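Local coordinates for protein methylmalonyl-CoA carboxyltransferase 5S subunit (Propionibacterium freudenreichii subsp. shermanii, PDB 1RQB) that transfers a carboxyl group from the biotin of the 1.3S subunit to pyruvate, forming oxaloacetate in a cobalt-dependent TIM-barrel active site, at residues I27-M40 against M256-V268. Sequence-based numbering, arbitrary orientation.
With CO (cobalt (II) ion), chain B.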
loop_
_atom_site.group_PDB
_atom_site.type_symbol
_atom_site.label_atom_id
_atom_site.label_comp_id
_atom_site.label_asym_id
_atom_site.label_seq_id
_atom_site.Cartn_x
_atom_site.Cartn_y
_atom_site.Cartn_z
ATOM N N ILE A 27 -12.554 13.855 6.187
ATOM C CA ILE A 27 -12.118 12.939 5.124
ATOM C C ILE A 27 -12.960 13.160 3.867
ATOM O O ILE A 27 -14.187 13.222 3.937
ATOM C CB ILE A 27 -12.325 11.466 5.516
ATOM C CG1 ILE A 27 -11.462 11.113 6.732
ATOM C CG2 ILE A 27 -12.038 10.558 4.298
ATOM C CD1 ILE A 27 -9.989 11.133 6.482
ATOM N N THR A 28 -12.282 13.286 2.731
ATOM C CA THR A 28 -12.966 13.406 1.435
ATOM C C THR A 28 -12.800 12.068 0.712
ATOM O O THR A 28 -11.683 11.569 0.576
ATOM C CB THR A 28 -12.372 14.546 0.582
ATOM O OG1 THR A 28 -12.870 15.796 1.064
ATOM C CG2 THR A 28 -12.765 14.397 -0.909
ATOM N N GLU A 29 -13.914 11.472 0.281
ATOM C CA GLU A 29 -13.899 10.176 -0.413
ATOM C C GLU A 29 -13.729 10.400 -1.919
ATOM O O GLU A 29 -14.414 11.232 -2.512
ATOM C CB GLU A 29 -15.193 9.409 -0.119
ATOM C CG GLU A 29 -15.297 8.031 -0.797
ATOM C CD GLU A 29 -14.145 7.087 -0.453
ATOM O OE1 GLU A 29 -13.868 6.818 0.748
ATOM O OE2 GLU A 29 -13.513 6.604 -1.404
ATOM N N LEU A 30 -12.850 9.609 -2.540
ATOM C CA LEU A 30 -12.517 9.782 -3.961
ATOM C C LEU A 30 -12.971 8.609 -4.835
ATOM O O LEU A 30 -12.717 8.617 -6.039
ATOM C CB LEU A 30 -10.998 9.893 -4.106
ATOM C CG LEU A 30 -10.298 10.996 -3.308
ATOM C CD1 LEU A 30 -8.776 10.757 -3.329
ATOM C CD2 LEU A 30 -10.633 12.347 -3.937
ATOM N N VAL A 31 -13.648 7.620 -4.268
ATOM C CA VAL A 31 -14.007 6.424 -5.047
ATOM C C VAL A 31 -14.840 6.723 -6.295
ATOM O O VAL A 31 -14.700 6.026 -7.300
ATOM C CB VAL A 31 -14.758 5.355 -4.181
ATOM C CG1 VAL A 31 -16.142 5.866 -3.775
ATOM C CG2 VAL A 31 -14.889 4.038 -4.971
ATOM N N LEU A 32 -15.683 7.751 -6.264
ATOM C CA LEU A 32 -16.563 8.026 -7.409
ATOM C C LEU A 32 -15.887 8.850 -8.509
ATOM O O LEU A 32 -16.481 9.060 -9.565
ATOM C CB LEU A 32 -17.836 8.733 -6.949
ATOM C CG LEU A 32 -18.652 7.965 -5.903
ATOM C CD1 LEU A 32 -19.867 8.802 -5.527
ATOM C CD2 LEU A 32 -19.083 6.587 -6.430
ATOM N N ARG A 33 -14.664 9.316 -8.290
ATOM C CA ARG A 33 -14.020 10.096 -9.357
ATOM C C ARG A 33 -12.548 9.712 -9.517
ATOM O O ARG A 33 -12.197 8.926 -10.397
ATOM C CB ARG A 33 -14.163 11.608 -9.086
ATOM C CG ARG A 33 -13.871 12.519 -10.304
ATOM C CD ARG A 33 -12.418 12.532 -10.748
ATOM N NE ARG A 33 -11.558 13.160 -9.743
ATOM C CZ ARG A 33 -10.318 13.578 -9.977
ATOM N NH1 ARG A 33 -9.785 13.426 -11.185
ATOM N NH2 ARG A 33 -9.618 14.160 -9.005
ATOM N N ASP A 34 -11.684 10.222 -8.648
ATOM C CA ASP A 34 -10.240 10.008 -8.831
ATOM C C ASP A 34 -9.818 8.544 -8.676
ATOM O O ASP A 34 -8.883 8.104 -9.344
ATOM C CB ASP A 34 -9.439 10.896 -7.865
ATOM C CG ASP A 34 -8.080 11.299 -8.431
ATOM O OD1 ASP A 34 -7.229 11.759 -7.649
ATOM O OD2 ASP A 34 -7.864 11.171 -9.660
ATOM N N ALA A 35 -10.479 7.768 -7.820
ATOM C CA ALA A 35 -10.037 6.376 -7.639
ATOM C C ALA A 35 -10.129 5.586 -8.946
ATOM O O ALA A 35 -9.164 4.933 -9.341
ATOM C CB ALA A 35 -10.848 5.675 -6.535
ATOM N N HIS A 36 -11.270 5.637 -9.639
ATOM C CA HIS A 36 -11.356 4.833 -10.867
ATOM C C HIS A 36 -10.648 5.537 -12.024
ATOM O O HIS A 36 -10.209 4.894 -12.977
ATOM C CB HIS A 36 -12.802 4.460 -11.199
ATOM C CG HIS A 36 -13.679 5.619 -11.528
ATOM N ND1 HIS A 36 -13.776 6.138 -12.800
ATOM C CD2 HIS A 36 -14.518 6.345 -10.757
ATOM C CE1 HIS A 36 -14.643 7.135 -12.798
ATOM N NE2 HIS A 36 -15.107 7.281 -11.571
ATOM N N GLN A 37 -10.512 6.854 -11.941
ATOM C CA GLN A 37 -9.763 7.556 -12.992
ATOM C C GLN A 37 -8.306 7.090 -12.942
ATOM O O GLN A 37 -7.674 6.843 -13.967
ATOM C CB GLN A 37 -9.782 9.076 -12.774
ATOM C CG GLN A 37 -8.936 9.846 -13.816
ATOM C CD GLN A 37 -9.075 11.360 -13.716
ATOM O OE1 GLN A 37 -10.175 11.888 -13.558
ATOM N NE2 GLN A 37 -7.954 12.066 -13.833
ATOM N N SER A 38 -7.791 6.948 -11.730
ATOM C CA SER A 38 -6.383 6.592 -11.506
ATOM C C SER A 38 -6.136 5.087 -11.613
ATOM O O SER A 38 -5.056 4.669 -12.027
ATOM C CB SER A 38 -5.955 7.062 -10.110
ATOM O OG SER A 38 -6.146 8.462 -9.975
ATOM N N LEU A 39 -7.123 4.267 -11.267
ATOM C CA LEU A 39 -6.876 2.817 -11.258
ATOM C C LEU A 39 -7.456 2.081 -12.467
ATOM O O LEU A 39 -6.955 1.013 -12.821
ATOM C CB LEU A 39 -7.446 2.208 -9.977
ATOM C CG LEU A 39 -6.704 2.618 -8.699
ATOM C CD1 LEU A 39 -7.485 2.192 -7.481
ATOM C CD2 LEU A 39 -5.308 1.996 -8.711
HETATM N N MSE A 40 -8.498 2.608 -13.106
HETATM C CA MSE A 40 -9.087 1.844 -14.215
HETATM C C MSE A 40 -9.513 2.728 -15.390
HETATM O O MSE A 40 -10.576 2.545 -15.980
HETATM C CB MSE A 40 -10.231 0.966 -13.695
HETATM C CG MSE A 40 -11.263 1.652 -12.853
HETATM SE SE MSE A 40 -11.894 0.438 -11.434
HETATM C CE MSE A 40 -10.507 0.715 -10.146
HETATM N N MSE A 256 -10.629 -0.045 -3.512
HETATM C CA MSE A 256 -10.294 0.750 -4.705
HETATM C C MSE A 256 -9.157 1.708 -4.342
HETATM O O MSE A 256 -9.239 2.894 -4.660
HETATM C CB MSE A 256 -11.485 1.615 -5.096
HETATM C CG MSE A 256 -12.748 0.863 -5.376
HETATM SE SE MSE A 256 -12.640 0.244 -7.181
HETATM C CE MSE A 256 -13.130 1.903 -8.086
ATOM N N SER A 257 -8.097 1.195 -3.712
ATOM C CA SER A 257 -7.001 2.054 -3.244
ATOM C C SER A 257 -5.627 1.467 -3.582
ATOM O O SER A 257 -5.513 0.358 -4.101
ATOM C CB SER A 257 -7.092 2.201 -1.719
ATOM O OG SER A 257 -6.792 0.964 -1.089
ATOM N N LEU A 258 -4.598 2.262 -3.263
ATOM C CA LEU A 258 -3.168 1.956 -3.424
ATOM C C LEU A 258 -2.712 2.021 -4.883
ATOM O O LEU A 258 -3.498 2.277 -5.793
ATOM C CB LEU A 258 -2.821 0.599 -2.798
ATOM C CG LEU A 258 -3.124 0.560 -1.291
ATOM C CD1 LEU A 258 -2.619 -0.748 -0.698
ATOM C CD2 LEU A 258 -2.474 1.738 -0.594
ATOM N N GLY A 259 -1.417 1.805 -5.094
ATOM C CA GLY A 259 -0.879 1.904 -6.439
ATOM C C GLY A 259 -0.955 3.356 -6.891
ATOM O O GLY A 259 -0.724 4.260 -6.089
ATOM N N PRO A 260 -1.297 3.617 -8.164
ATOM C CA PRO A 260 -1.406 4.973 -8.728
ATOM C C PRO A 260 -2.635 5.689 -8.164
ATOM O O PRO A 260 -2.912 6.839 -8.505
ATOM C CB PRO A 260 -1.562 4.735 -10.228
ATOM C CG PRO A 260 -1.184 3.311 -10.441
ATOM C CD PRO A 260 -1.569 2.598 -9.190
ATOM N N GLY A 261 -3.370 4.966 -7.325
ATOM C CA GLY A 261 -4.543 5.506 -6.678
ATOM C C GLY A 261 -4.196 6.251 -5.399
ATOM O O GLY A 261 -3.224 7.005 -5.368
ATOM N N HIS A 262 -4.938 5.979 -4.327
ATOM C CA HIS A 262 -4.775 6.733 -3.076
ATOM C C HIS A 262 -4.698 5.818 -1.853
ATOM O O HIS A 262 -4.897 4.607 -1.941
ATOM C CB HIS A 262 -5.978 7.674 -2.934
ATOM C CG HIS A 262 -6.323 8.381 -4.210
ATOM N ND1 HIS A 262 -7.080 7.794 -5.204
ATOM C CD2 HIS A 262 -5.964 9.600 -4.681
ATOM C CE1 HIS A 262 -7.174 8.622 -6.232
ATOM N NE2 HIS A 262 -6.507 9.725 -5.940
ATOM N N ASN A 263 -4.380 6.435 -0.715
ATOM C CA ASN A 263 -4.311 5.715 0.565
ATOM C C ASN A 263 -5.747 5.348 0.946
ATOM O O ASN A 263 -6.680 6.091 0.640
ATOM C CB ASN A 263 -3.614 6.597 1.605
ATOM C CG ASN A 263 -2.189 6.939 1.187
ATOM O OD1 ASN A 263 -1.341 6.057 1.061
ATOM N ND2 ASN A 263 -1.936 8.221 0.925
ATOM N N PRO A 264 -5.938 4.177 1.584
ATOM C CA PRO A 264 -7.243 3.647 1.998
ATOM C C PRO A 264 -7.973 4.414 3.102
ATOM O O PRO A 264 -7.415 4.699 4.160
ATOM C CB PRO A 264 -6.928 2.195 2.410
ATOM C CG PRO A 264 -5.476 1.974 2.005
ATOM C CD PRO A 264 -4.861 3.325 2.117
ATOM N N THR A 265 -9.240 4.715 2.836
ATOM C CA THR A 265 -10.085 5.466 3.777
ATOM C C THR A 265 -10.094 4.795 5.153
ATOM O O THR A 265 -9.831 5.434 6.171
ATOM C CB THR A 265 -11.536 5.539 3.241
ATOM O OG1 THR A 265 -11.542 6.263 2.004
ATOM C CG2 THR A 265 -12.467 6.217 4.264
ATOM N N GLU A 266 -10.397 3.503 5.186
ATOM C CA GLU A 266 -10.491 2.806 6.477
ATOM C C GLU A 266 -9.134 2.761 7.183
ATOM O O GLU A 266 -9.071 2.862 8.408
ATOM C CB GLU A 266 -11.025 1.395 6.282
ATOM C CG GLU A 266 -12.375 1.353 5.580
ATOM C CD GLU A 266 -12.237 0.949 4.121
ATOM O OE1 GLU A 266 -11.603 1.693 3.336
ATOM O OE2 GLU A 266 -12.747 -0.128 3.766
ATOM N N SER A 267 -8.050 2.592 6.430
ATOM C CA SER A 267 -6.719 2.542 7.053
ATOM C C SER A 267 -6.392 3.895 7.689
ATOM O O SER A 267 -5.874 3.959 8.803
ATOM C CB SER A 267 -5.660 2.183 6.011
ATOM O OG SER A 267 -5.897 0.883 5.487
ATOM N N VAL A 268 -6.702 4.982 6.985
ATOM C CA VAL A 268 -6.425 6.322 7.521
ATOM C C VAL A 268 -7.274 6.564 8.770
ATOM O O VAL A 268 -6.801 7.135 9.752
ATOM C CB VAL A 268 -6.683 7.413 6.454
ATOM C CG1 VAL A 268 -6.662 8.798 7.082
ATOM C CG2 VAL A 268 -5.602 7.331 5.393
HETATM CO CO CO B . -5.657 12.996 -7.915
HETATM O O HOH W 1 -5.647 12.442 -10.110
#
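This contact forms part of the cobalt site of the TIM barrel: His262 backs Asp34, whose OD1 binds the metal at 2.0 Å beside His226 and His228. His262 NE2 donates to the same Asp34 OD1 over 2.8 Å (N-H...O angle 148°), coming from above the carboxylate plane, 61° out of it; this second-shell bond probably restrains the rotation of the carboxylate. Over one face of the imidazole lies Leu30 CD1, 3.5 Å from its centroid, a CH-pi contact. A leucine in place of His262 would probably leave Asp34 OD1 without its second-shell donor and the carboxylate freer to turn at the metal. At the barrel strand, Thr265 OG1 donates to Glu29 OE1 (2.7 Å) and is also hydrogen-bonded to Thr251 OG1 of strand 248-251. Glu29 CG stands anti to the backbone N (chi1 180°) and the chain bends at chi2, letting OE2 cap helix 31-39 through Val31 N. Leu39 CD2 packs on Pro260 CD at 3.8 Å, and the selenomethionine methyls, Met40 CE and Met256 CE, meet at 3.5 Å. Strand 23-29 runs parallel to strands 63-68 and 248-251 in the barrel sheet, while Phe293 of helix 283-296 touches Val31 and Met256, and Leu238 of helix 234-243 packs on Val268.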